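Local coordinates for protein tRNA endonuclease VMS1 (Saccharomyces cerevisiae, PDB 5WHG) that cleaves polypeptidyl-tRNAs downstream of ribosome-associated quality control, releasing incompletely synthesized polypeptides for degradation, at residues A[244-249]-A[356-361]; A[314-319]-A[347-352]. One frame throughout, in Å; residues are numbered along the deposited sequence.

Interaction 1 of 2, residues A[244-249]-A[356-361]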
ATOM      1  N   GLN A 244       4.515  -5.404  13.016  1.00109.24           N
ATOM      2  CA  GLN A 244       5.657  -6.263  12.755  1.00109.05           C
ATOM      3  C   GLN A 244       5.473  -7.147  11.526  1.00105.06           C
ATOM      4  O   GLN A 244       6.447  -7.749  11.065  1.00112.12           O
ATOM      5  CB  GLN A 244       5.939  -7.116  13.981  1.00115.03           C
ATOM      6  CG  GLN A 244       7.397  -7.437  14.145  1.00119.12           C
ATOM      7  CD  GLN A 244       7.654  -8.233  15.389  1.00126.58           C
ATOM      8  OE1 GLN A 244       6.755  -8.421  16.212  1.00123.52           O
ATOM      9  NE2 GLN A 244       8.883  -8.713  15.539  1.00133.85           N
ATOM     10  N   ALA A 245       4.263  -7.233  10.980  1.00103.10           N
ATOM     11  CA  ALA A 245       3.990  -8.086   9.837  1.00 94.93           C
ATOM     12  C   ALA A 245       4.013  -7.326   8.518  1.00 93.00           C
ATOM     13  O   ALA A 245       3.873  -7.949   7.456  1.00 98.24           O
ATOM     14  CB  ALA A 245       2.636  -8.793  10.017  1.00 82.40           C
ATOM     15  N   VAL A 246       4.177  -6.000   8.557  1.00 88.14           N
ATOM     16  CA  VAL A 246       4.299  -5.211   7.335  1.00 82.97           C
ATOM     17  C   VAL A 246       5.634  -5.527   6.678  1.00 91.41           C
ATOM     18  O   VAL A 246       6.695  -5.406   7.304  1.00104.50           O
ATOM     19  CB  VAL A 246       4.180  -3.710   7.641  1.00 80.58           C
ATOM     20  CG1 VAL A 246       4.291  -2.901   6.359  1.00 74.59           C
ATOM     21  CG2 VAL A 246       2.880  -3.389   8.350  1.00 78.61           C
ATOM     22  N   ASN A 247       5.600  -5.921   5.409  1.00 83.33           N
ATOM     23  CA  ASN A 247       6.815  -6.273   4.682  1.00 92.41           C
ATOM     24  C   ASN A 247       7.188  -5.141   3.724  1.00 93.28           C
ATOM     25  O   ASN A 247       6.578  -4.990   2.659  1.00 93.83           O
ATOM     26  CB  ASN A 247       6.618  -7.583   3.940  1.00 97.85           C
ATOM     27  CG  ASN A 247       7.867  -8.046   3.262  1.00 96.33           C
ATOM     28  OD1 ASN A 247       8.949  -7.495   3.477  1.00 93.04           O
ATOM     29  ND2 ASN A 247       7.736  -9.080   2.447  1.00 97.19           N
ATOM     30  N   PHE A 248       8.200  -4.347   4.103  1.00 82.25           N
ATOM     31  CA  PHE A 248       8.709  -3.272   3.254  1.00 73.88           C
ATOM     32  C   PHE A 248       9.849  -3.838   2.419  1.00 69.57           C
ATOM     33  O   PHE A 248      10.931  -4.097   2.938  1.00 73.64           O
ATOM     34  CB  PHE A 248       9.181  -2.067   4.070  1.00 73.16           C
ATOM     35  CG  PHE A 248       8.076  -1.121   4.505  1.00 76.41           C
ATOM     36  CD1 PHE A 248       6.780  -1.245   4.017  1.00 76.80           C
ATOM     37  CD2 PHE A 248       8.345  -0.104   5.425  1.00 81.67           C
ATOM     38  CE1 PHE A 248       5.765  -0.379   4.437  1.00 74.03           C
ATOM     39  CE2 PHE A 248       7.345   0.770   5.852  1.00 80.32           C
ATOM     40  CZ  PHE A 248       6.051   0.634   5.358  1.00 77.01           C
ATOM     41  N   LEU A 249       9.603  -4.027   1.121  1.00 64.08           N
ATOM     42  CA  LEU A 249      10.636  -4.541   0.236  1.00 73.40           C
ATOM     43  C   LEU A 249      11.782  -3.552   0.119  1.00 82.69           C
ATOM     44  O   LEU A 249      12.949  -3.951   0.083  1.00 89.53           O
ATOM     45  CB  LEU A 249      10.038  -4.863  -1.137  1.00 81.34           C
ATOM     46  CG  LEU A 249       8.884  -5.880  -1.147  1.00 82.24           C
ATOM     47  CD1 LEU A 249       8.507  -6.287  -2.548  1.00 76.49           C
ATOM     48  CD2 LEU A 249       9.260  -7.103  -0.348  1.00 85.21           C
ATOM     49  N   LYS A 356       2.288   2.643  10.121  1.00 93.94           N
ATOM     50  CA  LYS A 356       1.006   3.044  10.693  1.00 97.43           C
ATOM     51  C   LYS A 356      -0.001   3.289   9.583  1.00 88.90           C
ATOM     52  O   LYS A 356      -1.108   2.740   9.592  1.00 90.72           O
ATOM     53  CB  LYS A 356       1.181   4.299  11.570  1.00114.13           C
ATOM     54  CG  LYS A 356      -0.107   4.865  12.256  1.00130.19           C
ATOM     55  CD  LYS A 356      -0.871   5.919  11.397  1.00132.25           C
ATOM     56  CE  LYS A 356      -2.358   6.039  11.788  1.00125.57           C
ATOM     57  NZ  LYS A 356      -3.142   6.960  10.911  1.00109.73           N
ATOM     58  N   ALA A 357       0.388   4.103   8.601  1.00 80.83           N
ATOM     59  CA  ALA A 357      -0.484   4.393   7.472  1.00 76.37           C
ATOM     60  C   ALA A 357      -0.905   3.116   6.763  1.00 81.35           C
ATOM     61  O   ALA A 357      -2.083   2.939   6.440  1.00 88.39           O
ATOM     62  CB  ALA A 357       0.225   5.340   6.510  1.00 62.80           C
ATOM     63  N   TRP A 358       0.046   2.208   6.513  1.00 82.11           N
ATOM     64  CA  TRP A 358      -0.296   0.982   5.795  1.00 86.43           C
ATOM     65  C   TRP A 358      -1.293   0.139   6.581  1.00 81.97           C
ATOM     66  O   TRP A 358      -2.287  -0.338   6.025  1.00 87.30           O
ATOM     67  CB  TRP A 358       0.952   0.156   5.473  1.00 84.38           C
ATOM     68  CG  TRP A 358       0.599  -1.058   4.651  1.00 82.78           C
ATOM     69  CD1 TRP A 358       0.744  -2.370   5.008  1.00 84.71           C
ATOM     70  CD2 TRP A 358       0.001  -1.063   3.344  1.00 81.92           C
ATOM     71  NE1 TRP A 358       0.290  -3.195   3.998  1.00 80.41           N
ATOM     72  CE2 TRP A 358      -0.177  -2.420   2.969  1.00 80.84           C
ATOM     73  CE3 TRP A 358      -0.400  -0.054   2.456  1.00 68.52           C
ATOM     74  CZ2 TRP A 358      -0.737  -2.796   1.732  1.00 76.20           C
ATOM     75  CZ3 TRP A 358      -0.963  -0.427   1.231  1.00 67.62           C
ATOM     76  CH2 TRP A 358      -1.120  -1.796   0.881  1.00 73.46           C
ATOM     77  N   CYS A 359      -1.044  -0.065   7.876  1.00 78.22           N
ATOM     78  CA  CYS A 359      -1.987  -0.855   8.667  1.00 87.80           C
ATOM     79  C   CYS A 359      -3.358  -0.200   8.688  1.00 86.76           C
ATOM     80  O   CYS A 359      -4.381  -0.891   8.669  1.00 98.11           O
ATOM     81  CB  CYS A 359      -1.477  -1.058  10.090  1.00 91.32           C
ATOM     82  SG  CYS A 359      -0.065  -2.170  10.228  1.00100.54           S
ATOM     83  N   GLU A 360      -3.392   1.136   8.701  1.00 76.92           N
ATOM     84  CA  GLU A 360      -4.645   1.885   8.628  1.00 75.18           C
ATOM     85  C   GLU A 360      -5.369   1.708   7.287  1.00 84.11           C
ATOM     86  O   GLU A 360      -6.596   1.829   7.239  1.00 89.16           O
ATOM     87  CB  GLU A 360      -4.364   3.364   8.884  1.00 74.74           C
ATOM     88  CG  GLU A 360      -5.567   4.259   8.786  1.00 87.56           C
ATOM     89  CD  GLU A 360      -6.677   3.808   9.700  1.00 96.53           C
ATOM     90  OE1 GLU A 360      -7.838   3.788   9.242  1.00108.13           O
ATOM     91  OE2 GLU A 360      -6.383   3.459  10.869  1.00 90.39           O
ATOM     92  N   LEU A 361      -4.652   1.447   6.187  1.00 76.73           N
ATOM     93  CA  LEU A 361      -5.325   1.229   4.906  1.00 83.71           C
ATOM     94  C   LEU A 361      -5.688  -0.232   4.647  1.00 92.00           C
ATOM     95  O   LEU A 361      -6.626  -0.507   3.884  1.00 87.06           O
ATOM     96  CB  LEU A 361      -4.450   1.706   3.742  1.00 79.98           C
ATOM     97  CG  LEU A 361      -4.187   3.187   3.457  1.00 86.79           C
ATOM     98  CD1 LEU A 361      -2.868   3.336   2.700  1.00 73.14           C
ATOM     99  CD2 LEU A 361      -5.324   3.786   2.648  1.00 92.97           C
TER
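Val-246 reaches across to Trp-358 and Cys-359 with both of its methyl groups, and nearly all of the close packing between 244-249 and 356-361 depends on this one side chain. CG1, anti to the backbone N (chi1 -179°), meets the indole at an oblique angle, 3.8 Å from Trp-358 CD1. The other branch, CG2, lies 3.7 Å from Cys-359 SG and also 4.1 Å from Trp-358 CD1, so the five-membered-ring side of the indole has a methyl pair against it. No hydrogen bond crosses the interface. This is apolar helix-on-sheet packing within the VLRF1 domain, which mediates binding to the 60S subunit: helix 351-362 covers a face of the mixed sheet, and 244-249 holds the turn before edge strand 247-255 and its first residues, with Val-246 just ahead of the strand. Val-223 on the adjoining strand touches both Val-246 and Trp-358, while Leu-210, one strand further in, also contacts the indole. Phe-248 marks the looser margin, with Phe-248 CE1 5.0 Å from Trp-358 CB and its ring packing on Leu-210, Ala-221 and Val-223 of the sheet. At the solvent side Gln-244 is exposed and points away from the helix. Lys-356 likewise turns from the strand, and the partly exposed Glu-360 lies well away from Val-246, where its OE1 forms a salt bridge with Lys-365 and a hydrogen bond with Tyr-179 OH.

Interaction 2 of 2, residues A[314-319]-A[347-352]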
ATOM      1  N   PHE A 314       0.623   5.995  -2.760  1.00 65.17           N
ATOM      2  CA  PHE A 314       0.089   6.944  -1.775  1.00 70.21           C
ATOM      3  C   PHE A 314       1.146   7.980  -1.397  1.00 69.49           C
ATOM      4  O   PHE A 314       2.237   7.620  -0.946  1.00 69.26           O
ATOM      5  CB  PHE A 314      -0.394   6.217  -0.517  1.00 65.42           C
ATOM      6  CG  PHE A 314      -1.652   5.417  -0.729  1.00 70.06           C
ATOM      7  CD1 PHE A 314      -2.871   6.055  -0.946  1.00 63.13           C
ATOM      8  CD2 PHE A 314      -1.616   4.025  -0.731  1.00 72.40           C
ATOM      9  CE1 PHE A 314      -4.030   5.315  -1.166  1.00 72.67           C
ATOM     10  CE2 PHE A 314      -2.775   3.283  -0.944  1.00 70.48           C
ATOM     11  CZ  PHE A 314      -3.978   3.925  -1.168  1.00 69.08           C
ATOM     12  N   ILE A 315       0.813   9.259  -1.557  1.00 75.47           N
ATOM     13  CA  ILE A 315       1.741  10.363  -1.316  1.00 77.94           C
ATOM     14  C   ILE A 315       1.076  11.385  -0.410  1.00 76.30           C
ATOM     15  O   ILE A 315      -0.044  11.827  -0.688  1.00 91.11           O
ATOM     16  CB  ILE A 315       2.169  11.052  -2.625  1.00 72.72           C
ATOM     17  CG1 ILE A 315       2.625  10.031  -3.648  1.00 64.66           C
ATOM     18  CG2 ILE A 315       3.317  12.034  -2.370  1.00 74.63           C
ATOM     19  CD1 ILE A 315       3.352  10.678  -4.827  1.00 64.16           C
ATOM     20  N   ARG A 316       1.766  11.789   0.648  1.00 75.09           N
ATOM     21  CA  ARG A 316       1.375  12.975   1.404  1.00 85.19           C
ATOM     22  C   ARG A 316       2.424  14.061   1.221  1.00 85.14           C
ATOM     23  O   ARG A 316       3.589  13.885   1.609  1.00 71.13           O
ATOM     24  CB  ARG A 316       1.184  12.721   2.902  1.00 84.69           C
ATOM     25  CG  ARG A 316       1.013  14.099   3.582  1.00 90.75           C
ATOM     26  CD  ARG A 316       0.397  14.105   4.954  1.00106.73           C
ATOM     27  NE  ARG A 316       1.250  13.530   6.002  1.00121.61           N
ATOM     28  CZ  ARG A 316       2.480  13.937   6.329  1.00120.47           C
ATOM     29  NH1 ARG A 316       3.090  14.932   5.688  1.00120.60           N
ATOM     30  NH2 ARG A 316       3.120  13.316   7.306  1.00117.38           N
ATOM     31  N   ALA A 317       1.995  15.192   0.660  1.00 95.57           N
ATOM     32  CA  ALA A 317       2.845  16.375   0.505  1.00109.97           C
ATOM     33  C   ALA A 317       1.919  17.592   0.519  1.00123.45           C
ATOM     34  O   ALA A 317       1.410  18.004  -0.526  1.00130.12           O
ATOM     35  CB  ALA A 317       3.664  16.305  -0.776  1.00104.78           C
ATOM     36  N   ARG A 318       1.694  18.150   1.716  1.00127.86           N
ATOM     37  CA  ARG A 318       0.784  19.289   1.842  1.00133.05           C
ATOM     38  C   ARG A 318       1.331  20.522   1.132  1.00128.05           C
ATOM     39  O   ARG A 318       0.580  21.246   0.465  1.00128.77           O
ATOM     40  CB  ARG A 318       0.528  19.612   3.311  1.00144.34           C
ATOM     41  CG  ARG A 318      -0.369  18.640   4.048  1.00146.59           C
ATOM     42  CD  ARG A 318      -0.127  18.813   5.531  1.00148.79           C
ATOM     43  NE  ARG A 318       1.305  18.721   5.805  1.00149.02           N
ATOM     44  CZ  ARG A 318       1.879  17.711   6.449  1.00147.86           C
ATOM     45  NH1 ARG A 318       1.134  16.712   6.917  1.00137.48           N
ATOM     46  NH2 ARG A 318       3.196  17.709   6.637  1.00152.25           N
ATOM     47  N   ASN A 319       2.629  20.784   1.277  1.00121.10           N
ATOM     48  CA  ASN A 319       3.258  21.865   0.532  1.00128.68           C
ATOM     49  C   ASN A 319       3.118  21.635  -0.973  1.00139.34           C
ATOM     50  O   ASN A 319       3.280  20.515  -1.471  1.00135.44           O
ATOM     51  CB  ASN A 319       4.729  21.975   0.919  1.00123.16           C
ATOM     52  CG  ASN A 319       5.227  23.393   0.888  1.00137.24           C
ATOM     53  OD1 ASN A 319       4.447  24.331   1.045  1.00149.23           O
ATOM     54  ND2 ASN A 319       6.533  23.567   0.693  1.00139.09           N
ATOM     55  N   ASN A 347       1.351  11.665  10.468  1.00107.48           N
ATOM     56  CA  ASN A 347       2.267  12.406  11.332  1.00117.94           C
ATOM     57  C   ASN A 347       3.543  12.856  10.636  1.00112.35           C
ATOM     58  O   ASN A 347       3.496  13.424   9.542  1.00111.94           O
ATOM     59  CB  ASN A 347       2.625  11.561  12.550  1.00130.91           C
ATOM     60  CG  ASN A 347       1.569  11.625  13.625  1.00134.86           C
ATOM     61  OD1 ASN A 347       1.728  12.351  14.610  1.00144.76           O
ATOM     62  ND2 ASN A 347       0.476  10.875  13.440  1.00121.84           N
ATOM     63  N   ARG A 348       4.691  12.641  11.287  1.00112.32           N
ATOM     64  CA  ARG A 348       5.936  13.030  10.650  1.00101.96           C
ATOM     65  C   ARG A 348       6.358  11.932   9.677  1.00 97.22           C
ATOM     66  O   ARG A 348       5.955  10.776   9.821  1.00103.05           O
ATOM     67  CB  ARG A 348       7.017  13.264  11.699  1.00101.82           C
ATOM     68  CG  ARG A 348       6.457  13.556  13.109  1.00115.64           C
ATOM     69  CD  ARG A 348       7.543  13.888  14.148  1.00121.44           C
ATOM     70  NE  ARG A 348       8.820  13.238  13.846  1.00132.50           N
ATOM     71  CZ  ARG A 348       9.906  13.876  13.407  1.00136.43           C
ATOM     72  NH1 ARG A 348       9.876  15.195  13.241  1.00139.96           N
ATOM     73  NH2 ARG A 348      11.026  13.199  13.156  1.00129.46           N
ATOM     74  N   PRO A 349       7.103  12.260   8.655  1.00 89.33           N
ATOM     75  CA  PRO A 349       7.610  11.195   7.778  1.00 83.88           C
ATOM     76  C   PRO A 349       8.688  10.370   8.459  1.00 88.46           C
ATOM     77  O   PRO A 349       9.828  10.813   8.603  1.00100.78           O
ATOM     78  CB  PRO A 349       8.153  11.960   6.565  1.00 77.30           C
ATOM     79  CG  PRO A 349       7.404  13.261   6.576  1.00 80.78           C
ATOM     80  CD  PRO A 349       7.204  13.589   8.034  1.00 84.64           C
ATOM     81  N   THR A 350       8.315   9.191   8.938  1.00 90.22           N
ATOM     82  CA  THR A 350       9.263   8.190   9.403  1.00 94.13           C
ATOM     83  C   THR A 350       8.807   6.838   8.880  1.00 94.14           C
ATOM     84  O   THR A 350       7.663   6.676   8.444  1.00 97.42           O
ATOM     85  CB  THR A 350       9.361   8.118  10.935  1.00 88.00           C
ATOM     86  OG1 THR A 350       8.350   7.229  11.423  1.00 88.83           O
ATOM     87  CG2 THR A 350       9.155   9.474  11.555  1.00 79.82           C
ATOM     88  N   VAL A 351       9.712   5.857   8.932  1.00 84.73           N
ATOM     89  CA  VAL A 351       9.339   4.515   8.500  1.00 76.85           C
ATOM     90  C   VAL A 351       8.186   3.987   9.342  1.00 75.93           C
ATOM     91  O   VAL A 351       7.208   3.440   8.817  1.00 88.86           O
ATOM     92  CB  VAL A 351      10.557   3.574   8.529  1.00 70.53           C
ATOM     93  CG1 VAL A 351      10.106   2.166   8.709  1.00 78.34           C
ATOM     94  CG2 VAL A 351      11.262   3.637   7.204  1.00 71.58           C
ATOM     95  N   LEU A 352       8.256   4.162  10.654  1.00 86.25           N
ATOM     96  CA  LEU A 352       7.187   3.627  11.479  1.00 85.54           C
ATOM     97  C   LEU A 352       5.856   4.270  11.103  1.00 87.30           C
ATOM     98  O   LEU A 352       4.822   3.595  11.063  1.00 92.88           O
ATOM     99  CB  LEU A 352       7.515   3.813  12.962  1.00 79.22           C
ATOM    100  CG  LEU A 352       6.430   3.241  13.877  1.00 97.25           C
ATOM    101  CD1 LEU A 352       6.642   1.752  14.232  1.00101.50           C
ATOM    102  CD2 LEU A 352       6.284   4.097  15.108  1.00 97.39           C
TER
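Arg-316 extends from the sheet toward the backbone of Asn-347 and the ring of Pro-349, presenting an edge of its guanidinium group to both. It belongs to strand 313-316 of the VLRF1 domain, an inner strand of the mixed sheet that runs parallel to both of its neighbours, 207-214 and 339-340. The facing segment, 347-352, comprises the loop before helix 351-362 and the first residues of that helix. The backbones stay well separated, with Arg-316 CA 9.1 Å from Pro-349 CA, and the long side chain spans that interval. Its CG is anti to the backbone N (chi1 171°), carrying the chain outward, and a bend at chi3 (70°) turns the guanidinium so that Asn-347 O lies near its plane on the NH2 side. The modelled separation of NH2 and that oxygen is too short to be reliable, and the nature of this polar approach remains doubtful. Firmer support comes from the other part of the group, where Arg-316 NE is hydrogen-bonded to Thr-346 OG1. Pro-349 also sits at the guanidinium edge, with its CD 4.2 Å from Arg-316 NH2. The proline is buried and packs on Met-212, His-217 and Ala-219, while Arg-316 itself touches Met-212 and Phe-342. The CB atoms of the exposed Asn-347 and Arg-348, by contrast, point away from 314-319, and Asn-347 approaches Arg-316 through its main chain. Just beyond Pro-349, Thr-350 is the N-cap of helix 351-362, its OG1 accepting a hydrogen bond from Glu-353 N.

How the interactions relate
Interactions 1 and 2 lie about 14 Å apart, centre to centre, in the VLRF1 domain, and share helix 351-362 and the mixed sheet. Along the chain the order is 244-249, 314-319, 347-352 and 356-361, so interaction 2 falls between the two halves of interaction 1. Interaction 2 joins the approach to the helix to an inner strand; interaction 1 joins the body of the helix to the residue just before the edge strand. Packing between Leu-361 CD1 and Phe-314 CE2, 3.6 Å apart, connects them directly. Together they join the helix and the loop leading into it to an edge and an inner part of the same sheet. Gln-267, the inferred active-site residue, lies in an unmodelled region after strand 247-255.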